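Side-chain contact in vibralactone Cyclase (PDB 6KD0), which probably catalyses the cyclization that forms the fused bicyclic beta-lactone of vibralactone, using an alpha/beta-hydrolase fold: residues E61-L66 and I121-Q126. Residues are numbered along the deposited sequence; the frame is centred on the assembly and turned at random.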
# COMPACT_ATOMS: atom_id res chain seq x y z
N GLU A 61 17.20 -18.09 -8.98
CA GLU A 61 16.39 -18.87 -8.06
C GLU A 61 17.17 -19.31 -6.83
O GLU A 61 16.56 -19.63 -5.81
CB GLU A 61 15.79 -20.08 -8.77
CG GLU A 61 14.76 -19.71 -9.84
CD GLU A 61 14.21 -20.92 -10.58
OE1 GLU A 61 14.80 -22.02 -10.47
OE2 GLU A 61 13.18 -20.75 -11.28
N ASP A 62 18.50 -19.31 -6.90
CA ASP A 62 19.30 -19.64 -5.73
C ASP A 62 19.30 -18.54 -4.68
O ASP A 62 19.72 -18.78 -3.54
CB ASP A 62 20.74 -19.93 -6.14
CG ASP A 62 21.34 -18.80 -6.92
OD1 ASP A 62 20.95 -18.64 -8.10
OD2 ASP A 62 22.17 -18.04 -6.37
N ARG A 63 18.86 -17.33 -5.03
CA ARG A 63 19.06 -16.17 -4.17
C ARG A 63 17.87 -15.88 -3.26
O ARG A 63 17.95 -14.99 -2.42
CB ARG A 63 19.37 -14.95 -5.03
CG ARG A 63 20.73 -15.04 -5.76
CD ARG A 63 21.09 -13.74 -6.44
NE ARG A 63 21.46 -12.70 -5.49
CZ ARG A 63 22.69 -12.52 -5.01
NH1 ARG A 63 23.67 -13.32 -5.39
NH2 ARG A 63 22.92 -11.55 -4.14
N TYR A 64 16.77 -16.62 -3.42
CA TYR A 64 15.63 -16.43 -2.53
C TYR A 64 14.80 -17.71 -2.56
O TYR A 64 14.89 -18.51 -3.49
CB TYR A 64 14.77 -15.24 -2.96
CG TYR A 64 14.03 -15.51 -4.25
CD1 TYR A 64 14.65 -15.32 -5.48
CD2 TYR A 64 12.72 -15.99 -4.24
CE1 TYR A 64 13.98 -15.58 -6.66
CE2 TYR A 64 12.04 -16.26 -5.42
CZ TYR A 64 12.68 -16.05 -6.62
OH TYR A 64 12.03 -16.31 -7.80
N ARG A 65 13.98 -17.87 -1.53
CA ARG A 65 13.00 -18.95 -1.54
C ARG A 65 11.68 -18.39 -1.04
O ARG A 65 11.62 -17.34 -0.38
CB ARG A 65 13.43 -20.15 -0.68
CG ARG A 65 13.62 -19.82 0.79
CD ARG A 65 14.22 -20.99 1.56
NE ARG A 65 14.34 -20.67 2.98
CZ ARG A 65 13.39 -20.93 3.87
NH1 ARG A 65 12.27 -21.52 3.48
NH2 ARG A 65 13.57 -20.60 5.15
N LEU A 66 10.61 -19.09 -1.39
CA LEU A 66 9.25 -18.74 -1.02
C LEU A 66 8.73 -19.75 -0.02
O LEU A 66 9.00 -20.94 -0.15
CB LEU A 66 8.32 -18.74 -2.23
CG LEU A 66 8.80 -17.94 -3.42
CD1 LEU A 66 7.84 -18.10 -4.59
CD2 LEU A 66 8.96 -16.48 -3.03
N ILE A 121 12.56 -7.45 -4.23
CA ILE A 121 12.90 -6.58 -3.11
C ILE A 121 13.60 -7.37 -2.03
O ILE A 121 14.60 -6.91 -1.44
CB ILE A 121 11.64 -5.86 -2.57
CG1 ILE A 121 11.28 -4.68 -3.47
CG2 ILE A 121 11.87 -5.41 -1.12
CD1 ILE A 121 9.92 -4.07 -3.18
N CYS A 122 13.13 -8.59 -1.76
CA CYS A 122 13.74 -9.40 -0.71
C CYS A 122 15.20 -9.67 -1.03
O CYS A 122 16.05 -9.63 -0.13
CB CYS A 122 12.95 -10.68 -0.49
SG CYS A 122 13.46 -12.19 -1.35
N ASP A 123 15.54 -9.83 -2.32
CA ASP A 123 16.94 -10.02 -2.68
C ASP A 123 17.69 -8.70 -2.65
O ASP A 123 18.83 -8.64 -2.16
CB ASP A 123 17.02 -10.67 -4.06
CG ASP A 123 18.42 -10.73 -4.62
OD1 ASP A 123 19.25 -11.47 -4.05
OD2 ASP A 123 18.68 -10.06 -5.65
N LYS A 124 17.06 -7.61 -3.11
CA LYS A 124 17.77 -6.34 -3.22
C LYS A 124 18.08 -5.78 -1.84
O LYS A 124 19.18 -5.27 -1.61
CB LYS A 124 16.95 -5.35 -4.04
CG LYS A 124 17.46 -3.92 -3.97
CD LYS A 124 17.90 -3.41 -5.33
CE LYS A 124 18.66 -2.09 -5.21
NZ LYS A 124 20.10 -2.27 -5.57
N LEU A 125 17.14 -5.88 -0.91
CA LEU A 125 17.27 -5.25 0.40
C LEU A 125 17.81 -6.19 1.46
O LEU A 125 18.17 -5.73 2.56
CB LEU A 125 15.92 -4.70 0.85
CG LEU A 125 15.62 -3.25 0.50
CD1 LEU A 125 16.11 -2.91 -0.89
CD2 LEU A 125 14.14 -2.97 0.65
N GLN A 126 17.84 -7.48 1.17
CA GLN A 126 18.11 -8.51 2.16
C GLN A 126 17.15 -8.40 3.34
O GLN A 126 17.55 -8.21 4.49
CB GLN A 126 19.58 -8.45 2.61
CG GLN A 126 20.55 -8.77 1.47
CD GLN A 126 20.46 -10.22 1.02
OE1 GLN A 126 20.86 -11.13 1.74
NE2 GLN A 126 19.89 -10.44 -0.16
O HOH W 1 19.34 -12.92 -1.97
O HOH W 2 21.62 -9.23 -3.34
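Arg63 lays its side chain across the carboxylate of Asp123, and NE makes a salt bridge to OD1 at 2.9 Å, with an N-H...O angle of 156°. The two planes stand 84° apart, and the guanidinium meets OD1 with its edge, on the syn side but somewhat out of the carboxylate plane; OD2 lies farther from NE. A bend at chi3 (72°) turns NE toward Asp123 OD1, while NH2 reaches a water 2.8 Å away that donates in turn to Asp123 O. A second water sits between Arg63 O and Asp123 OD1, modelled so close to both that those two bonds are doubtful in detail, and accepts from Gln126 NE2. That amide also bonds Asp123 O at 2.9 Å, with the carbonyl oxygen lying in the amide plane, tying the residue after the helix back onto its last turn. Cutting Arg63 back to an alanine would probably leave the Asp123 carboxylate without its charged mate and one water without its guanidinium donor. Beside this polar group, Tyr64 CB packs on Cys122 SG at 3.7 Å, a sulfur-aromatic contact with SG 5.5 Å from the Tyr64 ring centroid and oblique to the ring, while the phenol OH bonds Arg119. Together these contacts join the turn leading into strand 64-73, and its first residue, to the C-terminal end of helix 115-125, packing an edge strand of the central sheet against a flanking helix, as in the alpha/beta-hydrolase fold.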